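Local coordinates for 2S Albumin protein (Dolichos, PDB 6IX1) that probably serves as a seed protein for storage or ligand binding, built on a hemopexin-type four-bladed beta-propeller, at residues 70-75 and 81-86; 8-11 and 16-19; 193-198 and 202-207. All coordinates share one frame; numbering follows the deposited sequence.

Contact 1 (70-75 and 81-86); sequences ASEAYV and CAYIDY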
ATOM      1  N   ALA A  70      -8.818  11.496  -5.424  1.00 10.35           N
ATOM      2  CA  ALA A  70      -8.062  12.567  -6.081  1.00  9.18           C
ATOM      3  C   ALA A  70      -6.575  12.190  -6.102  1.00  9.30           C
ATOM      4  O   ALA A  70      -6.266  11.007  -6.334  1.00  8.86           O
ATOM      5  CB  ALA A  70      -8.404  13.911  -5.498  1.00 10.56           C
ATOM      6  N   SER A  71      -5.676  13.108  -5.771  1.00  9.25           N
ATOM      7  CA  SER A  71      -4.250  12.788  -5.669  1.00  8.28           C
ATOM      8  C   SER A  71      -3.818  12.859  -4.193  1.00  8.43           C
ATOM      9  O   SER A  71      -2.768  13.357  -3.852  1.00  9.89           O
ATOM     10  CB  SER A  71      -3.462  13.694  -6.563  1.00  9.63           C
ATOM     11  OG  SER A  71      -3.806  13.485  -7.925  1.00 13.09           O
ATOM     12  N   GLU A  72      -4.623  12.235  -3.346  1.00  8.93           N
ATOM     13  CA  GLU A  72      -4.386  12.136  -1.888  1.00  9.51           C
ATOM     14  C   GLU A  72      -4.030  10.700  -1.472  1.00  7.44           C
ATOM     15  O   GLU A  72      -4.516   9.765  -2.056  1.00  7.74           O
ATOM     16  CB  GLU A  72      -5.605  12.652  -1.133  1.00 10.50           C
ATOM     17  CG  GLU A  72      -5.852  14.137  -1.434  1.00 12.00           C
ATOM     18  CD  GLU A  72      -7.123  14.744  -0.882  1.00 13.98           C
ATOM     19  OE1 GLU A  72      -7.926  13.998  -0.432  1.00 20.00           O
ATOM     20  OE2 GLU A  72      -7.265  15.962  -1.078  1.00 21.08           O
ATOM     21  N   ALA A  73      -3.211  10.626  -0.430  1.00  7.51           N
ATOM     22  CA  ALA A  73      -2.833   9.337   0.140  1.00  8.13           C
ATOM     23  C   ALA A  73      -2.450   9.531   1.606  1.00  7.94           C
ATOM     24  O   ALA A  73      -1.943  10.572   1.930  1.00  8.92           O
ATOM     25  CB  ALA A  73      -1.700   8.749  -0.624  1.00  8.59           C
ATOM     26  N   TYR A  74      -2.665   8.457   2.391  1.00  8.09           N
ATOM     27  CA  TYR A  74      -1.989   8.357   3.699  1.00  7.53           C
ATOM     28  C   TYR A  74      -0.675   7.637   3.587  1.00  8.24           C
ATOM     29  O   TYR A  74      -0.599   6.634   2.821  1.00  9.54           O
ATOM     30  CB  TYR A  74      -2.866   7.669   4.754  1.00  8.23           C
ATOM     31  CG  TYR A  74      -3.949   8.527   5.295  1.00  8.55           C
ATOM     32  CD1 TYR A  74      -3.689   9.398   6.345  1.00  9.56           C
ATOM     33  CD2 TYR A  74      -5.215   8.567   4.775  1.00  8.78           C
ATOM     34  CE1 TYR A  74      -4.644  10.253   6.874  1.00 10.49           C
ATOM     35  CE2 TYR A  74      -6.187   9.384   5.300  1.00  8.81           C
ATOM     36  CZ  TYR A  74      -5.901  10.234   6.355  1.00  9.41           C
ATOM     37  OH  TYR A  74      -6.886  11.028   6.858  1.00 10.46           O
ATOM     38  N   VAL A  75       0.327   8.134   4.290  1.00  7.49           N
ATOM     39  CA  VAL A  75       1.608   7.437   4.415  1.00  8.34           C
ATOM     40  C   VAL A  75       1.957   7.260   5.870  1.00  6.79           C
ATOM     41  O   VAL A  75       1.435   8.007   6.728  1.00  8.54           O
ATOM     42  CB  VAL A  75       2.677   8.255   3.669  1.00  9.23           C
ATOM     43  CG1 VAL A  75       2.379   8.339   2.186  1.00  9.40           C
ATOM     44  CG2 VAL A  75       2.908   9.673   4.181  1.00  9.93           C
ATOM     45  N   CYS A  81       2.108   8.941  10.995  1.00  9.51           N
ATOM     46  CA  CYS A  81       1.377   8.968   9.736  1.00  9.85           C
ATOM     47  C   CYS A  81       1.089  10.393   9.308  1.00  8.64           C
ATOM     48  O   CYS A  81       1.103  11.314  10.134  1.00 10.06           O
ATOM     49  CB  CYS A  81       0.217   8.012   9.788  1.00 14.51           C
ATOM     50  SG  CYS A  81      -1.134   8.656  10.716  1.00 17.00           S
ATOM     51  N   ALA A  82       0.811  10.514   8.030  1.00  9.21           N
ATOM     52  CA  ALA A  82       0.485  11.808   7.429  1.00  8.71           C
ATOM     53  C   ALA A  82      -0.488  11.615   6.281  1.00  8.89           C
ATOM     54  O   ALA A  82      -0.414  10.614   5.604  1.00  9.41           O
ATOM     55  CB  ALA A  82       1.735  12.524   6.973  1.00  9.82           C
ATOM     56  N   TYR A  83      -1.316  12.618   6.060  1.00  9.16           N
ATOM     57  CA  TYR A  83      -2.162  12.722   4.852  1.00  9.97           C
ATOM     58  C   TYR A  83      -1.464  13.679   3.904  1.00  8.72           C
ATOM     59  O   TYR A  83      -1.199  14.756   4.348  1.00  9.67           O
ATOM     60  CB  TYR A  83      -3.583  13.186   5.164  1.00 10.16           C
ATOM     61  CG  TYR A  83      -4.608  12.907   4.135  1.00 10.02           C
ATOM     62  CD1 TYR A  83      -4.650  11.714   3.461  1.00 10.79           C
ATOM     63  CD2 TYR A  83      -5.623  13.780   3.907  1.00 12.33           C
ATOM     64  CE1 TYR A  83      -5.651  11.444   2.545  1.00  9.18           C
ATOM     65  CE2 TYR A  83      -6.599  13.546   2.961  1.00 13.95           C
ATOM     66  CZ  TYR A  83      -6.691  12.314   2.355  1.00 10.25           C
ATOM     67  OH  TYR A  83      -7.691  12.044   1.465  1.00 12.55           O
ATOM     68  N   ILE A  84      -1.257  13.267   2.677  1.00  9.35           N
ATOM     69  CA  ILE A  84      -0.504  14.082   1.697  1.00  9.10           C
ATOM     70  C   ILE A  84      -1.383  14.229   0.453  1.00  8.90           C
ATOM     71  O   ILE A  84      -2.212  13.389   0.061  1.00  9.58           O
ATOM     72  CB  ILE A  84       0.893  13.499   1.421  1.00 11.14           C
ATOM     73  CG1 ILE A  84       0.842  12.227   0.573  1.00  9.67           C
ATOM     74  CG2 ILE A  84       1.580  13.274   2.719  1.00 10.31           C
ATOM     75  CD1 ILE A  84       2.179  11.742   0.091  1.00 13.18           C
ATOM     76  N   ASP A  85      -1.056  15.286  -0.275  1.00  9.69           N
ATOM     77  CA  ASP A  85      -1.391  15.428  -1.723  1.00  9.91           C
ATOM     78  C   ASP A  85      -0.087  15.218  -2.499  1.00  9.47           C
ATOM     79  O   ASP A  85       0.864  15.938  -2.229  1.00 10.54           O
ATOM     80  CB  ASP A  85      -2.074  16.776  -2.022  1.00 12.19           C
ATOM     81  CG  ASP A  85      -2.620  16.822  -3.456  1.00 12.90           C
ATOM     82  OD1 ASP A  85      -1.906  16.456  -4.373  1.00 12.28           O
ATOM     83  OD2 ASP A  85      -3.906  17.039  -3.583  1.00 17.39           O
ATOM     84  N   TYR A  86       0.027  14.157  -3.284  1.00  9.12           N
ATOM     85  CA  TYR A  86       1.263  13.815  -4.021  1.00 10.01           C
ATOM     86  C   TYR A  86       1.297  14.527  -5.396  1.00 10.17           C
ATOM     87  O   TYR A  86       2.328  14.376  -6.108  1.00 13.74           O
ATOM     88  CB  TYR A  86       1.502  12.306  -4.080  1.00  9.68           C
ATOM     89  CG  TYR A  86       0.360  11.526  -4.646  1.00  9.44           C
ATOM     90  CD1 TYR A  86       0.310  11.297  -6.010  1.00  8.30           C
ATOM     91  CD2 TYR A  86      -0.648  10.993  -3.856  1.00  8.22           C
ATOM     92  CE1 TYR A  86      -0.758  10.624  -6.566  1.00  7.67           C
ATOM     93  CE2 TYR A  86      -1.721  10.333  -4.397  1.00  8.00           C
ATOM     94  CZ  TYR A  86      -1.771  10.147  -5.752  1.00  7.67           C
ATOM     95  OH  TYR A  86      -2.809   9.492  -6.321  1.00  8.52           O
TER
HETATM   96  O   HOH W   1      -4.917   9.108  -4.728  1.00  9.21           O
HETATM   97  O   HOH W   2      -5.829  15.913  -4.937  1.00 19.93           O
HETATM   98  O   HOH W   3      -5.581  17.962  -1.823  1.00 24.94           O
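D85 OD2 accepts hydrogen bonds from two waters, each 2.6 Å from it, and both waters lead back to segment 70-75: one accepts from S71 N, the other also donates to E72 OE2. The second water stands between two carboxylates, E72 OE2 and D85 OD2 being 4.3 Å apart, and would be expected to ease their mutual repulsion; D85 OD1 takes A87 N instead. Y83 OH lies 2.7 Å from E72 OE1, a weak bond at best, since T68 OG1 is the stronger partner of that hydroxyl. With CG anti to the backbone N (chi1 -161°), the Y83 ring swings over the partner strand and makes an offset stack on Y74, centroids 4.2 Å apart and planes at 24°; Y83 CD1 sits above the centre of the Y74 ring. The rings of F66 and F106 also meet Y74. The frame is a beta hairpin, strands 72-77 and 80-85 within one blade of the propeller, with A73-I84 and V75-A82 as hydrogen-bonded pairs and Y74-Y83 as a non-hydrogen-bonded pair. These two hydrogen-bonded pairs face the other side of the sheet, where V75 CG1 meets I84 CD1 at 4.0 Å, the side chains crossing at about a right angle. Past the strand, Y86 N bonds S71 O at 3.0 Å, and S71 CB lies over the Y86 ring in a CH-pi contact. Y86 OH accepts from S11 N and donates to a water that also holds A70 O and E72 O, while S71 OG bonds S11 OG.

Contact 2 (8-11 and 16-19); sequences FRSS and VYFF
V16 leads with its CG2 methyl, which comes to 3.4 Å from F8 O, while its backbone is in register with R9 as a non-hydrogen-bonded pair. The V16 side chain goes to the side of the sheet opposite F8, where it meets F175 of strand 173-176. Y17, the next residue, carries most of this segment's share. Its backbone closes a hydrogen-bonded pair with F8: Y17 N reaches F8 O at 3.0 Å, and F8 N returns a bond to Y17 O. The Y17 side chain then lies over F8, CB standing above the centre of the phenylalanine ring in a CH-pi contact, 4.1 Å from its centroid. The two rings are near parallel, planes at 28°, but slid apart so that they barely overlap; the closest carbons, F8 CE1 and Y17 CD1, are 3.3 Å apart. F8 can lie beneath Y17 because its CG sits between the backbone N and the carbonyl carbon (chi1 70°), which brings the ring back toward the neighbouring strand. Strands 6-9 and 15-20 form the first hairpin of a four-stranded antiparallel propeller blade, with 6-9 at one edge of it. Beyond F8 in the chain, S10 CB packs on Y17 CE1 at 3.7 Å. A water links the two polar ends, 2.6 Å from S10 OG and 2.9 Å from Y17 OH, and S10 OG is also hydrogen-bonded to R12 N. F18 makes no contact with 8-11, its ring meeting W216 edge-to-face. F19 comes back to complete an aromatic cluster: F8 CE2 approaches the edge of its ring, 3.7 Å from F19 CE2. The Y86 ring of the adjoining blade meets both F8 and Y17.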
ATOM      1  N   PHE A   8       1.109   2.539  -3.400  1.00  6.53           N
ATOM      2  CA  PHE A   8      -0.249   3.066  -3.572  1.00  6.45           C
ATOM      3  C   PHE A   8      -0.506   3.368  -5.037  1.00  6.62           C
ATOM      4  O   PHE A   8       0.429   3.580  -5.834  1.00  6.59           O
ATOM      5  CB  PHE A   8      -0.517   4.267  -2.649  1.00  6.82           C
ATOM      6  CG  PHE A   8       0.196   5.562  -2.940  1.00  6.67           C
ATOM      7  CD1 PHE A   8      -0.229   6.397  -3.974  1.00  7.05           C
ATOM      8  CD2 PHE A   8       1.275   5.902  -2.164  1.00  8.37           C
ATOM      9  CE1 PHE A   8       0.433   7.590  -4.193  1.00  7.73           C
ATOM     10  CE2 PHE A   8       1.897   7.137  -2.380  1.00  7.23           C
ATOM     11  CZ  PHE A   8       1.498   7.950  -3.420  1.00  8.24           C
ATOM     12  N   ARG A   9      -1.775   3.343  -5.373  1.00  6.41           N
ATOM     13  CA  ARG A   9      -2.283   3.560  -6.723  1.00  6.55           C
ATOM     14  C   ARG A   9      -2.421   5.052  -6.992  1.00  6.91           C
ATOM     15  O   ARG A   9      -3.063   5.792  -6.227  1.00  7.15           O
ATOM     16  CB  ARG A   9      -3.668   2.876  -6.822  1.00  8.18           C
ATOM     17  CG  ARG A   9      -4.320   3.047  -8.165  1.00  7.05           C
ATOM     18  CD  ARG A   9      -5.702   2.496  -8.285  1.00  8.91           C
ATOM     19  NE  ARG A   9      -6.620   3.104  -7.353  1.00 11.07           N
ATOM     20  CZ  ARG A   9      -7.886   2.670  -7.191  1.00  9.55           C
ATOM     21  NH1 ARG A   9      -8.314   1.599  -7.785  1.00 10.18           N
ATOM     22  NH2 ARG A   9      -8.645   3.292  -6.276  1.00 11.49           N
ATOM     23  N   SER A  10      -1.807   5.523  -8.087  1.00  6.73           N
ATOM     24  CA  SER A  10      -1.887   6.935  -8.427  1.00  6.87           C
ATOM     25  C   SER A  10      -3.269   7.247  -9.006  1.00  7.42           C
ATOM     26  O   SER A  10      -3.920   6.432  -9.636  1.00  8.42           O
ATOM     27  CB  SER A  10      -0.849   7.287  -9.463  1.00  7.74           C
ATOM     28  OG  SER A  10      -0.940   8.647  -9.767  1.00  7.91           O
ATOM     29  N   SER A  11      -3.644   8.533  -8.879  1.00  7.62           N
ATOM     30  CA  SER A  11      -4.712   9.105  -9.721  1.00  7.49           C
ATOM     31  C   SER A  11      -4.422   9.028 -11.236  1.00  7.81           C
ATOM     32  O   SER A  11      -5.358   8.960 -12.013  1.00  9.55           O
ATOM     33  CB  SER A  11      -4.970  10.531  -9.305  1.00  9.62           C
ATOM     34  OG  SER A  11      -3.783  11.275  -9.538  1.00  9.14           O
ATOM     35  N   VAL A  16       1.736   3.417 -10.425  1.00  5.00           N
ATOM     36  CA  VAL A  16       1.860   2.941  -9.041  1.00  6.37           C
ATOM     37  C   VAL A  16       3.169   3.522  -8.472  1.00  5.82           C
ATOM     38  O   VAL A  16       4.173   3.690  -9.181  1.00  6.97           O
ATOM     39  CB  VAL A  16       1.818   1.400  -8.919  1.00  6.26           C
ATOM     40  CG1 VAL A  16       2.954   0.705  -9.717  1.00  7.32           C
ATOM     41  CG2 VAL A  16       1.893   0.959  -7.460  1.00  5.79           C
ATOM     42  N   TYR A  17       3.098   3.891  -7.198  1.00  6.28           N
ATOM     43  CA  TYR A  17       4.280   4.268  -6.432  1.00  5.90           C
ATOM     44  C   TYR A  17       4.700   3.110  -5.531  1.00  6.31           C
ATOM     45  O   TYR A  17       3.856   2.570  -4.809  1.00  7.03           O
ATOM     46  CB  TYR A  17       3.981   5.495  -5.567  1.00  6.81           C
ATOM     47  CG  TYR A  17       3.741   6.782  -6.318  1.00  7.72           C
ATOM     48  CD1 TYR A  17       2.485   7.070  -6.763  1.00  8.50           C
ATOM     49  CD2 TYR A  17       4.753   7.683  -6.637  1.00  8.12           C
ATOM     50  CE1 TYR A  17       2.188   8.212  -7.478  1.00 10.01           C
ATOM     51  CE2 TYR A  17       4.463   8.852  -7.333  1.00 10.48           C
ATOM     52  CZ  TYR A  17       3.173   9.102  -7.799  1.00  9.68           C
ATOM     53  OH  TYR A  17       2.823  10.210  -8.527  1.00 11.90           O
ATOM     54  N   PHE A  18       5.953   2.731  -5.603  1.00  6.36           N
ATOM     55  CA  PHE A  18       6.553   1.703  -4.757  1.00  6.56           C
ATOM     56  C   PHE A  18       7.627   2.326  -3.893  1.00  6.23           C
ATOM     57  O   PHE A  18       8.514   2.976  -4.440  1.00  7.32           O
ATOM     58  CB  PHE A  18       7.200   0.565  -5.539  1.00  7.36           C
ATOM     59  CG  PHE A  18       6.287  -0.302  -6.358  1.00  7.61           C
ATOM     60  CD1 PHE A  18       5.196  -0.868  -5.818  1.00  7.01           C
ATOM     61  CD2 PHE A  18       6.561  -0.621  -7.667  1.00  7.46           C
ATOM     62  CE1 PHE A  18       4.383  -1.709  -6.536  1.00  8.02           C
ATOM     63  CE2 PHE A  18       5.800  -1.508  -8.375  1.00  8.32           C
ATOM     64  CZ  PHE A  18       4.684  -2.053  -7.807  1.00  8.58           C
ATOM     65  N   PHE A  19       7.531   2.071  -2.584  1.00  7.42           N
ATOM     66  CA  PHE A  19       8.539   2.555  -1.614  1.00  6.99           C
ATOM     67  C   PHE A  19       9.406   1.407  -1.126  1.00  7.21           C
ATOM     68  O   PHE A  19       8.902   0.307  -0.819  1.00  8.43           O
ATOM     69  CB  PHE A  19       7.827   3.238  -0.422  1.00  8.27           C
ATOM     70  CG  PHE A  19       7.037   4.414  -0.918  1.00  6.90           C
ATOM     71  CD1 PHE A  19       7.622   5.641  -1.087  1.00  7.17           C
ATOM     72  CD2 PHE A  19       5.740   4.250  -1.281  1.00  7.77           C
ATOM     73  CE1 PHE A  19       6.911   6.692  -1.646  1.00  7.26           C
ATOM     74  CE2 PHE A  19       5.031   5.310  -1.831  1.00  8.22           C
ATOM     75  CZ  PHE A  19       5.627   6.516  -2.009  1.00  8.30           C
TER
HETATM   76  O   HOH W   4       1.310   9.530 -10.849  1.00  9.11           O

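Contact 3 (193-198 and 202-207); sequences RIKFTP and NNTLTG
The backbones of 193-198 and 202-207 run antiparallel, K195 and T204 forming a hydrogen-bonded pair (K195 N to T204 O and T204 N to K195 O, both 2.9 Å) and I194 with L205 the non-hydrogen-bonded pair beside it. Toward R193 the ladder is partly hydrated: T206 N bonds R193 O directly, whereas a water accepts from R193 N and donates to T206 O. At that water-bridged end the guanidinium of R193 lies flat against T206, whose CG2 methyl stands over the centre of one face, 3.4 Å from R193 CZ. A bend at chi3 (57°) folds the group back to this position. R193 NH1 makes a salt bridge with E182 OE1, and R193 NE has a long, weak ion pair with a bound sulfate ion, most likely a crystallisation additive. K195 and T204 run alongside each other in the same direction, K195 CB 3.3 Å from T204 OG1. On the other face I194 CG2 touches L205 CD2 at 3.7 Å. This is the outer hairpin of a four-stranded propeller blade, strand 204-211 being its edge. At the turn side-chain oxygens replace backbone acceptors. N203 OD1 takes T197 N at 2.9 Å, with the donor 48° out of the carbonyl plane, so no lone pair is used squarely; N203 OD1 also comes to 3.2 Å from F196 CA. T197 OG1 accepts N202 N at 3.1 Å in a bent bond (135°). The F196 ring turns away to meet F122 edge-to-face. At one end, then, a methyl covers one face of the guanidinium and leaves its N-H groups to polar partners such as E182; at the other, side-chain acceptors satisfy the T197 and N202 amides where strand pairing gives out.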
ATOM      1  N   ARG A 193      -1.638 -11.504  -7.412  1.00  7.37           N
ATOM      2  CA  ARG A 193      -2.698 -10.632  -7.856  1.00  7.12           C
ATOM      3  C   ARG A 193      -4.000 -11.315  -7.479  1.00  7.67           C
ATOM      4  O   ARG A 193      -4.173 -12.493  -7.754  1.00  9.07           O
ATOM      5  CB  ARG A 193      -2.607 -10.366  -9.335  1.00  7.60           C
ATOM      6  CG  ARG A 193      -3.734  -9.497  -9.877  1.00  8.66           C
ATOM      7  CD  ARG A 193      -3.472  -8.950 -11.234  1.00 10.79           C
ATOM      8  NE  ARG A 193      -3.209  -9.996 -12.201  1.00 12.24           N
ATOM      9  CZ  ARG A 193      -3.609 -10.034 -13.492  1.00 12.59           C
ATOM     10  NH1 ARG A 193      -4.524  -9.187 -13.943  1.00 12.57           N
ATOM     11  NH2 ARG A 193      -3.100 -10.943 -14.315  1.00 12.97           N
ATOM     12  N   ILE A 194      -4.888 -10.530  -6.851  1.00  8.15           N
ATOM     13  CA  ILE A 194      -6.206 -11.061  -6.467  1.00  9.37           C
ATOM     14  C   ILE A 194      -7.281 -10.207  -7.129  1.00  9.11           C
ATOM     15  O   ILE A 194      -7.109  -9.064  -7.401  1.00 10.86           O
ATOM     16  CB  ILE A 194      -6.368 -11.102  -4.926  1.00 10.62           C
ATOM     17  CG1 ILE A 194      -6.439  -9.703  -4.331  1.00 11.78           C
ATOM     18  CG2 ILE A 194      -5.307 -11.989  -4.309  1.00 14.28           C
ATOM     19  CD1 ILE A 194      -6.886  -9.757  -2.854  1.00 12.83           C
ATOM     20  N   LYS A 195      -8.448 -10.822  -7.242  1.00  8.08           N
ATOM     21  CA  LYS A 195      -9.734 -10.165  -7.495  1.00  8.40           C
ATOM     22  C   LYS A 195     -10.465 -10.254  -6.149  1.00  8.13           C
ATOM     23  O   LYS A 195     -10.754 -11.326  -5.710  1.00 11.50           O
ATOM     24  CB  LYS A 195     -10.529 -10.854  -8.591  1.00 10.82           C
ATOM     25  CG  LYS A 195     -11.810 -10.215  -9.006  0.50 13.97           C
ATOM     26  CD  LYS A 195     -12.434 -10.957 -10.179  0.50 13.00           C
ATOM     27  CE  LYS A 195     -13.630 -10.197 -10.713  0.50 19.62           C
ATOM     28  NZ  LYS A 195     -14.577 -11.015 -11.497  0.50 21.81           N
ATOM     29  N   PHE A 196     -10.722  -9.122  -5.535  1.00  7.29           N
ATOM     30  CA  PHE A 196     -11.311  -9.099  -4.199  1.00  8.15           C
ATOM     31  C   PHE A 196     -12.763  -8.716  -4.276  1.00  9.44           C
ATOM     32  O   PHE A 196     -13.178  -7.979  -5.166  1.00  9.66           O
ATOM     33  CB  PHE A 196     -10.519  -8.249  -3.202  1.00  7.47           C
ATOM     34  CG  PHE A 196     -10.517  -6.763  -3.446  1.00  8.82           C
ATOM     35  CD1 PHE A 196      -9.646  -6.173  -4.371  1.00  8.53           C
ATOM     36  CD2 PHE A 196     -11.418  -5.944  -2.847  1.00  9.88           C
ATOM     37  CE1 PHE A 196      -9.682  -4.806  -4.647  1.00  9.21           C
ATOM     38  CE2 PHE A 196     -11.424  -4.601  -3.083  1.00  9.78           C
ATOM     39  CZ  PHE A 196     -10.602  -4.024  -4.021  1.00  8.95           C
ATOM     40  N   THR A 197     -13.504  -9.194  -3.268  1.00  8.35           N
ATOM     41  CA  THR A 197     -14.976  -9.101  -3.218  1.00  8.80           C
ATOM     42  C   THR A 197     -15.403  -8.577  -1.849  1.00  7.57           C
ATOM     43  O   THR A 197     -15.650  -9.357  -0.908  1.00  9.04           O
ATOM     44  CB  THR A 197     -15.639 -10.432  -3.532  1.00  9.10           C
ATOM     45  OG1 THR A 197     -15.251 -11.417  -2.575  1.00  9.38           O
ATOM     46  CG2 THR A 197     -15.340 -10.897  -4.931  1.00 11.15           C
ATOM     47  N   PRO A 198     -15.570  -7.245  -1.667  1.00  9.76           N
ATOM     48  CA  PRO A 198     -15.921  -6.732  -0.344  1.00  9.78           C
ATOM     49  C   PRO A 198     -17.257  -7.322   0.130  1.00  8.78           C
ATOM     50  O   PRO A 198     -18.226  -7.407  -0.606  1.00  9.32           O
ATOM     51  CB  PRO A 198     -15.976  -5.237  -0.525  1.00 11.78           C
ATOM     52  CG  PRO A 198     -14.949  -5.065  -1.607  1.00 11.57           C
ATOM     53  CD  PRO A 198     -15.237  -6.167  -2.607  1.00 12.38           C
ATOM     54  N   ASN A 202     -15.643 -14.389  -1.876  1.00 11.68           N
ATOM     55  CA  ASN A 202     -15.669 -14.796  -3.304  1.00 12.01           C
ATOM     56  C   ASN A 202     -14.366 -14.352  -3.987  1.00  8.62           C
ATOM     57  O   ASN A 202     -14.359 -14.423  -5.205  1.00 11.10           O
ATOM     58  CB  ASN A 202     -16.910 -14.259  -4.002  1.00 12.47           C
ATOM     59  CG  ASN A 202     -18.193 -14.829  -3.481  1.00 13.40           C
ATOM     60  OD1 ASN A 202     -18.216 -15.969  -3.036  1.00 19.94           O
ATOM     61  ND2 ASN A 202     -19.232 -14.018  -3.517  1.00 15.41           N
ATOM     62  N   ASN A 203     -13.319 -13.999  -3.260  1.00  9.03           N
ATOM     63  CA  ASN A 203     -12.103 -13.465  -3.854  1.00  8.40           C
ATOM     64  C   ASN A 203     -11.438 -14.593  -4.631  1.00  9.76           C
ATOM     65  O   ASN A 203     -11.562 -15.753  -4.344  1.00  9.86           O
ATOM     66  CB  ASN A 203     -11.169 -12.945  -2.789  1.00  7.22           C
ATOM     67  CG  ASN A 203     -11.885 -12.199  -1.700  1.00  7.44           C
ATOM     68  OD1 ASN A 203     -11.933 -10.980  -1.692  1.00  8.49           O
ATOM     69  ND2 ASN A 203     -12.507 -12.949  -0.772  1.00  6.99           N
ATOM     70  N   THR A 204     -10.729 -14.207  -5.676  1.00  9.51           N
ATOM     71  CA  THR A 204     -10.021 -15.189  -6.528  1.00  9.13           C
ATOM     72  C   THR A 204      -8.554 -14.800  -6.635  1.00  8.87           C
ATOM     73  O   THR A 204      -8.215 -13.649  -6.531  1.00 10.09           O
ATOM     74  CB  THR A 204     -10.682 -15.412  -7.862  1.00 13.84           C
ATOM     75  OG1 THR A 204     -10.884 -14.139  -8.410  1.00 18.25           O
ATOM     76  CG2 THR A 204     -11.985 -16.128  -7.640  1.00 18.17           C
ATOM     77  N   LEU A 205      -7.721 -15.803  -6.900  1.00 10.84           N
ATOM     78  CA  LEU A 205      -6.325 -15.528  -7.295  1.00 12.99           C
ATOM     79  C   LEU A 205      -6.333 -15.371  -8.792  1.00 14.40           C
ATOM     80  O   LEU A 205      -6.842 -16.281  -9.489  1.00 21.54           O
ATOM     81  CB  LEU A 205      -5.354 -16.641  -6.941  1.00 16.02           C
ATOM     82  CG  LEU A 205      -5.315 -16.878  -5.462  1.00 15.57           C
ATOM     83  CD1 LEU A 205      -4.272 -17.892  -5.044  1.00 19.21           C
ATOM     84  CD2 LEU A 205      -5.097 -15.661  -4.631  1.00 14.97           C
ATOM     85  N   THR A 206      -5.686 -14.352  -9.286  1.00 12.43           N
ATOM     86  CA  THR A 206      -5.513 -14.176 -10.744  1.00 12.63           C
ATOM     87  C   THR A 206      -4.106 -14.715 -11.004  1.00 14.53           C
ATOM     88  O   THR A 206      -3.158 -13.977 -10.643  1.00 18.24           O
ATOM     89  CB  THR A 206      -5.746 -12.738 -11.191  1.00 15.13           C
ATOM     90  OG1 THR A 206      -6.959 -12.205 -10.694  1.00 23.58           O
ATOM     91  CG2 THR A 206      -5.642 -12.643 -12.712  1.00 16.01           C
ATOM     92  N   GLY A 207      -3.942 -15.936 -11.522  1.00 16.78           N
ATOM     93  CA  GLY A 207      -2.600 -16.541 -11.671  1.00 21.32           C
ATOM     94  C   GLY A 207      -2.029 -17.112 -10.396  1.00 18.33           C
ATOM     95  O   GLY A 207      -2.842 -17.465  -9.524  1.00 20.20           O
TER
HETATM   96  O   HOH W   5      -0.742 -13.461  -9.358  1.00 11.42           O

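Overall arrangement
Along the chain the contacts come in the order 2, 1, 3, one after another, each joining neighbouring strands of a beta hairpin. They belong to three of the four antiparallel sheets, the blades of a hemopexin-type propeller: contact 2 to the first, contact 1 to the second, contact 3 to the last. Contacts 1 and 2 touch, their centres about 11 Å apart, through the S11 backbone and hydroxyl, tying the first two blades together. Contact 3 lies about 26 Å from contact 1, across the chain's centre, and about 20 Å from contact 2, centre to centre. Contact 2 joins the innermost strand pair of its blade, contact 1 the middle pair, contact 3 the outer pair.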